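Glutamine amidotransferase domain-containing protein (Streptococcus mutans, PDB 3L7N) probably hydrolyses glutamine to release ammonia for transfer to an acceptor substrate, as a member of the class I glutamine amidotransferases. Local coordinates at residues F5-T10 against V28-V33; F46-L51 against E84-G89; K110-N115 against E204-T209. One frame throughout, in Å; residues are numbered along the deposited sequence.

Interaction 1: F5-T10 against V28-V33; sequences FILHET and VSMTKV
Phe5, Ile6 and Leu7 pair in parallel with Met30, Thr31 and Lys32 as the two strands of a right-handed beta-alpha-beta unit, the N-terminal such unit of this class I glutamine amidotransferase-like fold, whose connecting helix is 15-23. Successive residues face opposite sides of the sheet. On the face that carries Phe5, Leu7, Met30 and Lys32, the Met30 side chain spans its two neighbours: its CG lies 3.7 Å from Phe5 CB, and its terminal CE reaches Leu7 CD1 at 4.0 Å. CG of Met30 is anti to its own carbonyl carbon (chi1 -72°), and the chain bends at chi3, the torsion that places CE. The Met30 and Leu7 side chains cross at a slant. The Phe5 ring turns CD2 and CE2 to Val28 CG1, with CD2 at 4.0 Å, while Ser29 O sits at the ring edge, near its plane. Leu18 of the helix touches both Val28 and Met30, which places this cluster between helix and sheet. On the opposite face of the sheet, Ile6 and Thr31 lie side by side and point the same way, Ile6 CD1 coming 4.0 Å from Thr31 CB. Ile6 also packs on Leu76 of helix 70-82. Beyond the strands, His8 lies alongside Val33, with CD2 3.9 Å from Val33 CG2, while its ring nitrogens are held elsewhere, NE2 by Glu73 and ND1 by Gly53 O. The pairing ends where Val33 N donates to Leu7 O, 3.0 Å away.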
loop_
_atom_site.group_PDB
_atom_site.type_symbol
_atom_site.label_atom_id
_atom_site.label_comp_id
_atom_site.label_asym_id
_atom_site.label_seq_id
_atom_site.Cartn_x
_atom_site.Cartn_y
_atom_site.Cartn_z
ATOM N N PHE A 5 4.892 9.736 6.744
ATOM C CA PHE A 5 5.144 8.432 6.088
ATOM C C PHE A 5 5.897 7.490 6.965
ATOM O O PHE A 5 6.889 7.885 7.638
ATOM C CB PHE A 5 5.983 8.623 4.870
ATOM C CG PHE A 5 5.252 9.203 3.700
ATOM C CD1 PHE A 5 4.680 8.362 2.719
ATOM C CD2 PHE A 5 5.139 10.567 3.549
ATOM C CE1 PHE A 5 3.968 8.890 1.654
ATOM C CE2 PHE A 5 4.409 11.099 2.475
ATOM C CZ PHE A 5 3.844 10.237 1.509
ATOM N N ILE A 6 5.522 6.221 6.927
ATOM C CA ILE A 6 6.319 5.186 7.574
ATOM C C ILE A 6 6.925 4.311 6.488
ATOM O O ILE A 6 6.206 3.807 5.629
ATOM C CB ILE A 6 5.437 4.279 8.533
ATOM C CG1 ILE A 6 4.643 5.109 9.499
ATOM C CG2 ILE A 6 6.280 3.253 9.229
ATOM C CD1 ILE A 6 5.422 5.655 10.524
ATOM N N LEU A 7 8.241 4.195 6.448
ATOM C CA LEU A 7 8.886 3.521 5.330
ATOM C C LEU A 7 9.749 2.367 5.844
ATOM O O LEU A 7 10.329 2.468 6.904
ATOM C CB LEU A 7 9.702 4.495 4.546
ATOM C CG LEU A 7 9.062 5.772 4.008
ATOM C CD1 LEU A 7 10.091 6.496 3.276
ATOM C CD2 LEU A 7 7.915 5.496 3.126
ATOM N N HIS A 8 9.749 1.250 5.138
ATOM C CA HIS A 8 10.242 0.015 5.708
ATOM C C HIS A 8 11.405 -0.535 4.887
ATOM O O HIS A 8 11.963 -1.574 5.221
ATOM C CB HIS A 8 9.134 -1.076 5.732
ATOM C CG HIS A 8 7.882 -0.686 6.462
ATOM N ND1 HIS A 8 6.696 -0.412 5.797
ATOM C CD2 HIS A 8 7.566 -0.738 7.782
ATOM C CE1 HIS A 8 5.739 -0.191 6.685
ATOM N NE2 HIS A 8 6.237 -0.382 7.897
ATOM N N GLU A 9 11.648 0.066 3.732
ATOM C CA GLU A 9 12.869 -0.176 2.958
ATOM C C GLU A 9 13.030 0.794 1.776
ATOM O O GLU A 9 12.037 1.534 1.387
ATOM C CB GLU A 9 12.995 -1.615 2.529
ATOM C CG GLU A 9 13.965 -2.406 3.389
ATOM C CD GLU A 9 15.434 -2.068 3.087
ATOM O OE1 GLU A 9 15.768 -0.852 2.822
ATOM O OE2 GLU A 9 16.246 -3.008 3.032
ATOM N N THR A 10 14.305 0.918 1.308
ATOM C CA THR A 10 14.731 1.895 0.228
ATOM C C THR A 10 13.961 1.595 -1.040
ATOM O O THR A 10 13.479 2.509 -1.701
ATOM C CB THR A 10 16.294 1.805 -0.052
ATOM O OG1 THR A 10 16.652 0.469 -0.267
ATOM C CG2 THR A 10 17.130 2.298 1.180
ATOM N N VAL A 28 5.361 17.263 4.611
ATOM C CA VAL A 28 5.725 15.830 4.704
ATOM C C VAL A 28 6.763 15.522 5.840
ATOM O O VAL A 28 7.754 16.195 5.953
ATOM C CB VAL A 28 6.308 15.391 3.417
ATOM C CG1 VAL A 28 6.928 14.126 3.554
ATOM C CG2 VAL A 28 5.274 15.351 2.375
ATOM N N SER A 29 6.532 14.494 6.635
ATOM C CA SER A 29 7.633 13.941 7.488
ATOM C C SER A 29 7.720 12.465 7.269
ATOM O O SER A 29 6.820 11.897 6.718
ATOM C CB SER A 29 7.407 14.259 8.972
ATOM O OG SER A 29 6.037 14.167 9.306
ATOM N N MET A 30 8.800 11.831 7.677
ATOM C CA MET A 30 8.936 10.412 7.427
ATOM C C MET A 30 9.601 9.673 8.569
ATOM O O MET A 30 10.300 10.265 9.348
ATOM C CB MET A 30 9.756 10.205 6.233
ATOM C CG MET A 30 9.126 10.530 5.004
ATOM S SD MET A 30 10.402 10.979 3.859
ATOM C CE MET A 30 9.757 10.359 2.377
ATOM N N THR A 31 9.455 8.357 8.616
ATOM C CA THR A 31 10.182 7.579 9.559
ATOM C C THR A 31 10.763 6.502 8.778
ATOM O O THR A 31 10.050 5.712 8.179
ATOM C CB THR A 31 9.230 6.967 10.661
ATOM O OG1 THR A 31 8.666 8.020 11.453
ATOM C CG2 THR A 31 9.989 6.035 11.564
ATOM N N LYS A 32 12.052 6.425 8.718
ATOM C CA LYS A 32 12.601 5.362 7.944
ATOM C C LYS A 32 13.026 4.207 8.871
ATOM O O LYS A 32 14.152 4.206 9.385
ATOM C CB LYS A 32 13.731 5.875 7.106
ATOM C CG LYS A 32 13.298 6.804 6.081
ATOM C CD LYS A 32 14.447 7.625 5.514
ATOM C CE LYS A 32 13.941 8.736 4.608
ATOM N NZ LYS A 32 15.004 9.607 4.162
ATOM N N VAL A 33 12.102 3.267 9.167
ATOM C CA VAL A 33 12.390 2.282 10.200
ATOM C C VAL A 33 13.618 1.437 9.919
ATOM O O VAL A 33 14.349 1.103 10.823
ATOM C CB VAL A 33 11.226 1.440 10.535
ATOM C CG1 VAL A 33 10.089 2.300 10.888
ATOM C CG2 VAL A 33 10.870 0.505 9.392
#

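Interaction 2: F46-L51 against E84-G89; sequences FDMLIL and EKIIVG
Met48 to Leu51 and Ile86 to Gly89 run parallel in the central sheet, their short axes only 6° apart and 4.6 Å at closest approach, joined through helix 70-82 as a beta-alpha-beta crossover. The register sets Met48 beside Ile86 and Leu51 beside Gly89, which begins a GxCxG sequence consistent with the nucleophile elbow of class I glutamine amidotransferases. Leu49 is hydrogen-bonded to the second strand through both its N and its O, N donating to Ile86 O and O accepting from Val88 N at 2.8 Å; Leu51 N then donates to Val88 O. Ahead of these, the bond from Ile86 N to Asp47 O is weak.

On one face the extended Met48 chain passes obliquely over Ile86, CG 3.8 Å from Ile86 CG2, and carries CE on to Val88 CG2. Leu229 and Leu232 of helix 219-233 pack on this patch. On the other face Leu51 and Ile87 lie side by side, with Leu51 CD1 4.0 Å from Ile87 CG2, against helix 70-82.

Lys85 turns CD with chi2 -65°; the chain beyond is extended, and NZ donates to Phe46 O at 3.1 Å. A water 2.6 Å from Lys85 NZ donates to Asp47 OD1, an oxygen that also forms a salt bridge with Arg2. Two cationic groups thus share one carboxylate, one directly and one through water, which would be expected to favour ionised Asp47 at the polar beginning of an otherwise apolar strand pair.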
loop_
_atom_site.group_PDB
_atom_site.type_symbol
_atom_site.label_atom_id
_atom_site.label_comp_id
_atom_site.label_asym_id
_atom_site.label_seq_id
_atom_site.Cartn_x
_atom_site.Cartn_y
_atom_site.Cartn_z
ATOM N N PHE A 46 0.769 14.857 13.227
ATOM C CA PHE A 46 0.324 14.665 11.887
ATOM C C PHE A 46 -1.230 14.607 11.733
ATOM O O PHE A 46 -1.962 14.502 12.711
ATOM C CB PHE A 46 1.032 13.439 11.238
ATOM C CG PHE A 46 0.734 12.132 11.919
ATOM C CD1 PHE A 46 -0.512 11.477 11.703
ATOM C CD2 PHE A 46 1.665 11.539 12.750
ATOM C CE1 PHE A 46 -0.812 10.308 12.313
ATOM C CE2 PHE A 46 1.380 10.320 13.397
ATOM C CZ PHE A 46 0.124 9.709 13.182
ATOM N N ASP A 47 -1.683 14.769 10.487
ATOM C CA ASP A 47 -3.074 14.783 10.129
ATOM C C ASP A 47 -3.384 13.514 9.342
ATOM O O ASP A 47 -4.515 13.062 9.321
ATOM C CB ASP A 47 -3.362 15.978 9.228
ATOM C CG ASP A 47 -3.185 17.322 9.941
ATOM O OD1 ASP A 47 -3.821 17.542 11.031
ATOM O OD2 ASP A 47 -2.483 18.209 9.372
ATOM N N MET A 48 -2.398 13.006 8.610
ATOM C CA MET A 48 -2.597 11.833 7.831
ATOM C C MET A 48 -1.347 10.953 7.911
ATOM O O MET A 48 -0.251 11.464 7.998
ATOM C CB MET A 48 -2.879 12.228 6.397
ATOM C CG MET A 48 -2.811 11.127 5.390
ATOM S SD MET A 48 -3.213 11.747 3.728
ATOM C CE MET A 48 -3.287 10.237 2.771
ATOM N N LEU A 49 -1.531 9.627 7.887
ATOM C CA LEU A 49 -0.461 8.672 8.117
ATOM C C LEU A 49 -0.507 7.723 6.916
ATOM O O LEU A 49 -1.553 7.158 6.616
ATOM C CB LEU A 49 -0.753 7.885 9.395
ATOM C CG LEU A 49 0.197 6.797 9.807
ATOM C CD1 LEU A 49 1.606 7.347 10.063
ATOM C CD2 LEU A 49 -0.334 6.074 11.052
ATOM N N ILE A 50 0.584 7.582 6.211
ATOM C CA ILE A 50 0.627 6.738 5.073
ATOM C C ILE A 50 1.706 5.774 5.364
ATOM O O ILE A 50 2.816 6.194 5.654
ATOM C CB ILE A 50 1.036 7.561 3.837
ATOM C CG1 ILE A 50 0.018 8.625 3.588
ATOM C CG2 ILE A 50 1.248 6.696 2.652
ATOM C CD1 ILE A 50 0.304 9.457 2.398
ATOM N N LEU A 51 1.394 4.473 5.383
ATOM C CA LEU A 51 2.408 3.456 5.685
ATOM C C LEU A 51 2.637 2.679 4.413
ATOM O O LEU A 51 1.706 2.113 3.887
ATOM C CB LEU A 51 1.903 2.463 6.787
ATOM C CG LEU A 51 1.483 2.954 8.188
ATOM C CD1 LEU A 51 0.056 3.068 8.255
ATOM C CD2 LEU A 51 1.970 2.035 9.337
ATOM N N GLU A 84 -9.407 9.542 14.667
ATOM C CA GLU A 84 -9.968 9.910 13.399
ATOM C C GLU A 84 -8.947 10.565 12.440
ATOM O O GLU A 84 -9.324 11.297 11.533
ATOM C CB GLU A 84 -11.139 10.827 13.584
ATOM C CG GLU A 84 -12.473 10.119 13.823
ATOM C CD GLU A 84 -13.525 11.084 14.428
ATOM O OE1 GLU A 84 -14.382 11.604 13.654
ATOM O OE2 GLU A 84 -13.422 11.396 15.656
ATOM N N LYS A 85 -7.671 10.243 12.609
ATOM C CA LYS A 85 -6.635 10.595 11.564
ATOM C C LYS A 85 -6.955 9.921 10.230
ATOM O O LYS A 85 -7.305 8.805 10.213
ATOM C CB LYS A 85 -5.244 10.125 12.037
ATOM C CG LYS A 85 -4.827 10.699 13.313
ATOM C CD LYS A 85 -4.644 12.157 13.189
ATOM C CE LYS A 85 -4.200 12.744 14.517
ATOM N NZ LYS A 85 -4.506 14.170 14.538
ATOM N N ILE A 86 -6.710 10.596 9.123
ATOM C CA ILE A 86 -6.694 9.928 7.784
ATOM C C ILE A 86 -5.565 8.943 7.754
ATOM O O ILE A 86 -4.477 9.304 8.110
ATOM C CB ILE A 86 -6.449 10.937 6.708
ATOM C CG1 ILE A 86 -7.379 12.142 6.915
ATOM C CG2 ILE A 86 -6.509 10.297 5.324
ATOM C CD1 ILE A 86 -7.544 13.019 5.744
ATOM N N ILE A 87 -5.824 7.666 7.382
ATOM C CA ILE A 87 -4.727 6.666 7.291
ATOM C C ILE A 87 -4.793 6.023 5.952
ATOM O O ILE A 87 -5.845 5.838 5.466
ATOM C CB ILE A 87 -4.879 5.600 8.321
ATOM C CG1 ILE A 87 -5.081 6.250 9.688
ATOM C CG2 ILE A 87 -3.648 4.674 8.320
ATOM C CD1 ILE A 87 -5.278 5.265 10.803
ATOM N N VAL A 88 -3.644 5.748 5.315
ATOM C CA VAL A 88 -3.607 4.880 4.101
ATOM C C VAL A 88 -2.442 3.870 4.265
ATOM O O VAL A 88 -1.361 4.275 4.697
ATOM C CB VAL A 88 -3.367 5.691 2.846
ATOM C CG1 VAL A 88 -3.034 4.730 1.587
ATOM C CG2 VAL A 88 -4.526 6.635 2.590
ATOM N N GLY A 89 -2.678 2.550 3.967
ATOM C CA GLY A 89 -1.636 1.485 4.140
ATOM C C GLY A 89 -1.479 0.781 2.838
ATOM O O GLY A 89 -2.450 0.469 2.227
HETATM O O HOH W 1 -5.397 15.640 12.608
#

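Interaction 3: K110-N115 against E204-T209; sequences KKEIGN and ETYVQT
Lys110 sets CG anti to its carbonyl carbon (chi1 -83°) and bends at chi2 and chi4, and its NZ donates to Thr205 OG1 in a 2.8 Å hydrogen bond. A long salt bridge to Glu204 OE2, 3.7 Å away, gives Lys110 NZ a second partner. Nearer the backbone, Lys110 CB meets the edge of the Tyr206 ring, 3.7 Å from CD2, the two side chains crossing at about a right angle. Thr205 CG2 sits over the centre of one ring face, and Tyr116 meets the ring edge-to-face. Glu112 lies alongside Tyr206, its carboxylate plane 82° from the ring plane and its OE1 hydrogen-bonded to Ser159 OG. Ile113 is hydrogen-bonded through both backbone polar atoms: N donates to Tyr206 O at 3.0 Å, and O accepts from Gln208 N at 3.0 Å. Farther on, the extended Gln208 side chain directs its amide at Asn115, where OE1 accepts weakly from Asn115 N and NE2 donates weakly to Asn115 O. The backbone pairing amounts to a single beta bridge, Ile113 with Val207, by which the connection between helices 197-203 and 210-214 docks on strand 106-113.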
loop_
_atom_site.group_PDB
_atom_site.type_symbol
_atom_site.label_atom_id
_atom_site.label_comp_id
_atom_site.label_asym_id
_atom_site.label_seq_id
_atom_site.Cartn_x
_atom_site.Cartn_y
_atom_site.Cartn_z
ATOM N N LYS A 110 -3.338 -16.129 -5.563
ATOM C CA LYS A 110 -2.196 -16.041 -6.471
ATOM C C LYS A 110 -1.225 -14.840 -6.116
ATOM O O LYS A 110 -1.681 -13.688 -5.800
ATOM C CB LYS A 110 -2.691 -15.975 -7.925
ATOM C CG LYS A 110 -3.025 -17.392 -8.540
ATOM C CD LYS A 110 -1.911 -18.509 -8.119
ATOM C CE LYS A 110 -1.881 -19.781 -9.108
ATOM N NZ LYS A 110 -0.621 -19.790 -10.026
ATOM N N LYS A 111 0.074 -15.104 -6.138
ATOM C CA LYS A 111 1.053 -14.012 -6.049
ATOM C C LYS A 111 1.117 -13.182 -7.316
ATOM O O LYS A 111 0.884 -13.678 -8.397
ATOM C CB LYS A 111 2.411 -14.524 -5.627
ATOM C CG LYS A 111 3.455 -14.565 -6.672
ATOM C CD LYS A 111 4.619 -15.420 -6.127
ATOM C CE LYS A 111 5.899 -14.630 -6.076
ATOM N NZ LYS A 111 6.828 -15.111 -4.963
ATOM N N GLU A 112 1.328 -11.890 -7.164
ATOM C CA GLU A 112 1.160 -10.961 -8.283
ATOM C C GLU A 112 2.290 -9.912 -8.311
ATOM O O GLU A 112 2.548 -9.217 -7.320
ATOM C CB GLU A 112 -0.191 -10.270 -8.222
ATOM C CG GLU A 112 -1.382 -11.170 -8.325
ATOM C CD GLU A 112 -2.716 -10.403 -8.065
ATOM O OE1 GLU A 112 -3.675 -10.482 -8.923
ATOM O OE2 GLU A 112 -2.777 -9.653 -7.061
ATOM N N ILE A 113 2.940 -9.801 -9.458
ATOM C CA ILE A 113 4.116 -8.962 -9.626
ATOM C C ILE A 113 4.060 -8.401 -11.031
ATOM O O ILE A 113 4.368 -9.082 -11.963
ATOM C CB ILE A 113 5.410 -9.805 -9.497
ATOM C CG1 ILE A 113 5.564 -10.368 -8.081
ATOM C CG2 ILE A 113 6.574 -9.014 -9.920
ATOM C CD1 ILE A 113 6.918 -10.944 -7.803
ATOM N N GLY A 114 3.575 -7.202 -11.180
ATOM C CA GLY A 114 3.469 -6.645 -12.463
ATOM C C GLY A 114 2.294 -5.792 -12.535
ATOM O O GLY A 114 1.737 -5.465 -11.542
ATOM N N ASN A 115 1.889 -5.420 -13.732
ATOM C CA ASN A 115 0.753 -4.534 -13.872
ATOM C C ASN A 115 -0.496 -5.258 -14.359
ATOM O O ASN A 115 -0.545 -5.712 -15.484
ATOM C CB ASN A 115 1.096 -3.332 -14.764
ATOM C CG ASN A 115 2.279 -2.564 -14.259
ATOM O OD1 ASN A 115 3.307 -2.543 -14.887
ATOM N ND2 ASN A 115 2.146 -1.968 -13.076
ATOM N N GLU A 204 4.972 -18.924 -13.289
ATOM C CA GLU A 204 3.837 -18.330 -12.584
ATOM C C GLU A 204 2.874 -17.498 -13.477
ATOM O O GLU A 204 3.287 -16.890 -14.487
ATOM C CB GLU A 204 4.314 -17.527 -11.370
ATOM C CG GLU A 204 3.281 -17.448 -10.254
ATOM C CD GLU A 204 3.589 -18.356 -9.113
ATOM O OE1 GLU A 204 4.799 -18.587 -8.840
ATOM O OE2 GLU A 204 2.629 -18.818 -8.452
ATOM N N THR A 205 1.601 -17.480 -13.074
ATOM C CA THR A 205 0.512 -16.916 -13.875
ATOM C C THR A 205 0.637 -15.429 -13.948
ATOM O O THR A 205 0.335 -14.803 -14.993
ATOM C CB THR A 205 -0.849 -17.208 -13.208
ATOM O OG1 THR A 205 -0.770 -18.431 -12.449
ATOM C CG2 THR A 205 -2.001 -17.261 -14.264
ATOM N N TYR A 206 1.001 -14.833 -12.805
ATOM C CA TYR A 206 0.790 -13.415 -12.567
ATOM C C TYR A 206 2.064 -12.696 -12.213
ATOM O O TYR A 206 2.037 -11.693 -11.536
ATOM C CB TYR A 206 -0.230 -13.226 -11.497
ATOM C CG TYR A 206 -1.600 -13.539 -11.970
ATOM C CD1 TYR A 206 -2.111 -12.927 -13.135
ATOM C CD2 TYR A 206 -2.411 -14.489 -11.293
ATOM C CE1 TYR A 206 -3.397 -13.230 -13.616
ATOM C CE2 TYR A 206 -3.698 -14.799 -11.762
ATOM C CZ TYR A 206 -4.188 -14.152 -12.938
ATOM O OH TYR A 206 -5.457 -14.418 -13.424
ATOM N N VAL A 207 3.175 -13.200 -12.725
ATOM C CA VAL A 207 4.445 -12.544 -12.628
ATOM C C VAL A 207 4.905 -12.115 -14.041
ATOM O O VAL A 207 5.013 -12.959 -14.968
ATOM C CB VAL A 207 5.480 -13.483 -12.034
ATOM C CG1 VAL A 207 6.819 -12.850 -12.038
ATOM C CG2 VAL A 207 5.075 -13.912 -10.628
ATOM N N GLN A 208 5.145 -10.823 -14.221
ATOM C CA GLN A 208 5.617 -10.317 -15.510
ATOM C C GLN A 208 7.168 -10.326 -15.612
ATOM O O GLN A 208 7.853 -10.802 -14.707
ATOM C CB GLN A 208 5.050 -8.942 -15.794
ATOM C CG GLN A 208 3.596 -8.950 -16.070
ATOM C CD GLN A 208 3.073 -7.613 -16.263
ATOM O OE1 GLN A 208 3.767 -6.630 -16.068
ATOM N NE2 GLN A 208 1.863 -7.531 -16.669
ATOM N N THR A 209 7.693 -9.901 -16.774
ATOM C CA THR A 209 9.162 -9.845 -17.003
ATOM C C THR A 209 9.695 -8.437 -16.651
ATOM O O THR A 209 8.938 -7.404 -16.760
ATOM C CB THR A 209 9.523 -10.167 -18.490
ATOM O OG1 THR A 209 9.244 -9.023 -19.314
ATOM C CG2 THR A 209 8.714 -11.316 -18.982
#

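From the N terminus, strand 2-7 leads through helix 15-23 to strand 27-32, and interaction 1 closes this first loop. The chain then enters strand 48-51, and interaction 2 closes a second loop after helix 70-82. Strands 2-7 and 48-51 are neighbours, so the two contacts touch directly: Ile6 N lies 3.0 Å from Ile50 O, a probable hydrogen bond, and Phe5 packs on Ile50. Interaction 3 closes last and spans the longest separation, bringing the segment after helix 197-203 back to strand 106-113. Its centre lies about 29 Å from that of interaction 2. The three follow in series, none nested or crossing, and all reach the same mixed sheet.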